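Local coordinates for protein 4-oxalocrotonate tautomerase (PDB 2X4K) that belongs to the tautomerase superfamily of small beta-alpha-beta enzymes and assembles as a hexamer of identical short chains, at residues N21-V26 with V43-M48. Residues are numbered along the deposited sequence; the frame is centred on the assembly and turned at random.
Sequences NLVSEV and VVIEEM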
ATOM      1  N   ASN A  21      13.660  15.154  -8.634  1.00 11.48           N
ATOM      2  CA  ASN A  21      14.713  14.259  -9.078  1.00 11.40           C
ATOM      3  C   ASN A  21      14.421  12.811  -8.712  1.00 10.61           C
ATOM      4  O   ASN A  21      14.687  11.918  -9.508  1.00 10.43           O
ATOM      5  CB  ASN A  21      16.061  14.690  -8.505  1.00 12.06           C
ATOM      6  CG  ASN A  21      16.527  16.012  -9.060  1.00 13.73           C
ATOM      7  OD1 ASN A  21      16.135  16.418 -10.154  1.00 15.96           O
ATOM      8  ND2 ASN A  21      17.361  16.697  -8.300  1.00 15.22           N
ATOM      9  N   LEU A  22      13.879  12.576  -7.519  1.00 10.45           N
ATOM     10  CA  LEU A  22      13.498  11.229  -7.112  1.00 10.50           C
ATOM     11  C   LEU A  22      12.510  10.625  -8.107  1.00 10.09           C
ATOM     12  O   LEU A  22      12.674   9.486  -8.550  1.00  9.91           O
ATOM     13  CB  LEU A  22      12.894  11.281  -5.709  1.00 10.76           C
ATOM     14  CG  LEU A  22      12.354   9.988  -5.113  1.00 11.30           C
ATOM     15  CD1 LEU A  22      13.444   8.943  -4.968  1.00 13.03           C
ATOM     16  CD2 LEU A  22      11.695  10.295  -3.765  1.00 12.56           C
ATOM     17  N   VAL A  23      11.481  11.385  -8.465  1.00 10.09           N
ATOM     18  CA  VAL A  23      10.487  10.880  -9.414  1.00 10.13           C
ATOM     19  C   VAL A  23      11.130  10.554 -10.766  1.00  9.96           C
ATOM     20  O   VAL A  23      10.859   9.506 -11.345  1.00 10.00           O
ATOM     21  CB  VAL A  23       9.299  11.865  -9.581  1.00 11.04           C
ATOM     22  CG1 VAL A  23       8.407  11.466 -10.747  1.00 11.68           C
ATOM     23  CG2 VAL A  23       8.495  11.923  -8.297  1.00 11.32           C
ATOM     24  N   SER A  24      11.990  11.436 -11.268  1.00  9.70           N
ATOM     25  CA  SER A  24      12.621  11.198 -12.561  1.00  9.93           C
ATOM     26  C   SER A  24      13.591  10.021 -12.535  1.00  8.80           C
ATOM     27  O   SER A  24      13.554   9.167 -13.418  1.00  8.56           O
ATOM     28  CB  SER A  24      13.344  12.458 -13.039  1.00 10.69           C
ATOM     29  OG  SER A  24      13.808  12.304 -14.370  1.00 12.26           O
ATOM     30  N   GLU A  25      14.452   9.974 -11.523  1.00  8.62           N
ATOM     31  CA  GLU A  25      15.495   8.944 -11.450  1.00  8.69           C
ATOM     32  C   GLU A  25      14.917   7.571 -11.117  1.00  7.98           C
ATOM     33  O   GLU A  25      15.399   6.563 -11.636  1.00  8.00           O
ATOM     34  CB  GLU A  25      16.575   9.331 -10.449  1.00  9.66           C
ATOM     35  CG  GLU A  25      17.319  10.614 -10.829  1.00 12.34           C
ATOM     36  CD  GLU A  25      18.668  10.407 -11.500  1.00 16.15           C
ATOM     37  OE1 GLU A  25      19.054   9.256 -11.796  1.00 16.51           O
ATOM     38  OE2 GLU A  25      19.361  11.424 -11.720  1.00 20.19           O
ATOM     39  N   VAL A  26      13.905   7.497 -10.251  1.00  7.90           N
ATOM     40  CA  VAL A  26      13.245   6.222  -9.976  0.50  7.38           C
ATOM     41  C   VAL A  26      12.577   5.708 -11.254  1.00  7.37           C
ATOM     42  O   VAL A  26      12.597   4.509 -11.547  1.00  7.33           O
ATOM     43  CB  VAL A  26      12.228   6.347  -8.822  0.50  7.45           C
ATOM     44  CG1 VAL A  26      11.264   5.165  -8.813  0.50  6.39           C
ATOM     45  CG2 VAL A  26      12.955   6.468  -7.481  0.50  7.27           C
ATOM     46  N   VAL A  43       4.783   7.158 -10.245  1.00  8.50           N
ATOM     47  CA  VAL A  43       5.464   7.268  -8.966  1.00  8.72           C
ATOM     48  C   VAL A  43       4.648   8.129  -8.017  1.00  8.66           C
ATOM     49  O   VAL A  43       4.200   9.215  -8.382  1.00  9.87           O
ATOM     50  CB  VAL A  43       6.880   7.856  -9.113  1.00  9.45           C
ATOM     51  CG1 VAL A  43       7.576   7.957  -7.750  1.00 11.06           C
ATOM     52  CG2 VAL A  43       7.698   7.029 -10.081  1.00 10.67           C
ATOM     53  N   VAL A  44       4.463   7.635  -6.799  1.00  7.84           N
ATOM     54  CA  VAL A  44       3.841   8.378  -5.722  1.00  8.56           C
ATOM     55  C   VAL A  44       4.804   8.431  -4.549  1.00  8.20           C
ATOM     56  O   VAL A  44       5.391   7.414  -4.191  1.00  9.01           O
ATOM     57  CB  VAL A  44       2.531   7.711  -5.270  1.00  9.23           C
ATOM     58  CG1 VAL A  44       1.956   8.406  -4.035  1.00 11.60           C
ATOM     59  CG2 VAL A  44       1.523   7.686  -6.422  1.00 10.85           C
ATOM     60  N   ILE A  45       4.949   9.623  -3.977  1.00  8.77           N
ATOM     61  CA  ILE A  45       5.782   9.830  -2.807  0.50  9.26           C
ATOM     62  C   ILE A  45       4.885  10.108  -1.606  1.00  9.39           C
ATOM     63  O   ILE A  45       3.993  10.958  -1.667  1.00 10.69           O
ATOM     64  CB  ILE A  45       6.748  11.010  -3.005  0.50  9.99           C
ATOM     65  CG1 ILE A  45       7.574  10.835  -4.281  0.50 10.94           C
ATOM     66  CG2 ILE A  45       7.687  11.126  -1.813  0.50 11.43           C
ATOM     67  CD1 ILE A  45       8.261  12.103  -4.716  0.50 11.70           C
ATOM     68  N   GLU A  46       5.115   9.371  -0.521  1.00  9.07           N
ATOM     69  CA  GLU A  46       4.423   9.582   0.739  1.00  9.87           C
ATOM     70  C   GLU A  46       5.454   9.952   1.777  1.00  9.87           C
ATOM     71  O   GLU A  46       6.304   9.137   2.118  1.00 10.94           O
ATOM     72  CB  GLU A  46       3.708   8.316   1.190  1.00 10.46           C
ATOM     73  CG  GLU A  46       2.622   7.851   0.259  1.00 11.49           C
ATOM     74  CD  GLU A  46       1.814   6.738   0.868  1.00 11.49           C
ATOM     75  OE1 GLU A  46       2.398   5.676   1.175  1.00 13.62           O
ATOM     76  OE2 GLU A  46       0.597   6.937   1.081  1.00 12.30           O
ATOM     77  N   GLU A  47       5.376  11.175   2.285  1.00 10.30           N
ATOM     78  CA  GLU A  47       6.299  11.625   3.312  0.50 10.85           C
ATOM     79  C   GLU A  47       5.769  11.226   4.689  1.00 11.34           C
ATOM     80  O   GLU A  47       4.559  11.256   4.937  1.00 12.99           O
ATOM     81  CB  GLU A  47       6.536  13.132   3.194  0.50 11.44           C
ATOM     82  CG  GLU A  47       7.315  13.507   1.932  0.50 11.97           C
ATOM     83  CD  GLU A  47       7.655  14.988   1.843  0.50 13.18           C
ATOM     84  OE1 GLU A  47       6.955  15.707   1.110  0.50 15.03           O
ATOM     85  OE2 GLU A  47       8.620  15.440   2.493  0.50 11.68           O
ATOM     86  N   MET A  48       6.685  10.835   5.571  1.00 11.22           N
ATOM     87  CA  MET A  48       6.339  10.358   6.905  1.00 12.10           C
ATOM     88  C   MET A  48       6.998  11.207   7.971  1.00 12.19           C
ATOM     89  O   MET A  48       8.174  11.551   7.868  1.00 12.16           O
ATOM     90  CB  MET A  48       6.837   8.922   7.108  1.00 12.16           C
ATOM     91  CG  MET A  48       6.482   7.923   6.029  1.00 13.80           C
ATOM     92  SD  MET A  48       7.093   6.288   6.471  1.00 16.04           S
ATOM     93  CE  MET A  48       8.831   6.379   6.056  1.00 15.50           C
TER
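Helix segment 21-26 lies over one face of strand segment 43-48, and the two meet through aliphatic side chains alone. Their axes come within 9.1 Å and run roughly antiparallel, at 140°. Leu22, Val23 and Val26 meet Val43 and Ile45, and all five are buried.

Ile45 makes the closest contacts. Its CG1 branch is anti to the carbonyl carbon (chi1 -54°) and the chain continues extended, so CD1 reaches the helix. There Ile45 CD1 touches Val23 CG2 at 3.6 Å and Leu22 CD2 at 4.0 Å. The methyl thus sits against two successive helix residues, and each of their side chains runs aslant to the Ile45 chain. Leu22 CG is anti to its backbone N (chi1 177°), and Leu22 CD2 also packs against Ile45 CG1, at 4.2 Å.

Val43 supplies the second point of contact. Val43 CG1 meets Val23 CG2 at 4.1 Å, and the two valine side chains lie alongside one another, pointing opposite ways. The other methyl, Val43 CG2, meets Val26 CG1 at 4.2 Å. Val23 CG2, anti to its own carbonyl carbon, is therefore shared between the two strand residues. The nearest CA atoms across the contact are those of Val23 and Val43, 6.2 Å apart.

Strand 5-11 extends this apolar layer, with Val6 touching Val26 and Leu10 touching Ile45. On the reverse face of the strand, Val44 points away from the helix and packs on Met48 of a second subunit. Val26 also packs on Ala29 of a third subunit, so the layer adjoins subunit interfaces.

The contact joins the helix of a right-handed beta-alpha-beta crossover to its second parallel strand, the unit characteristic of the tautomerase fold of the MIF clan.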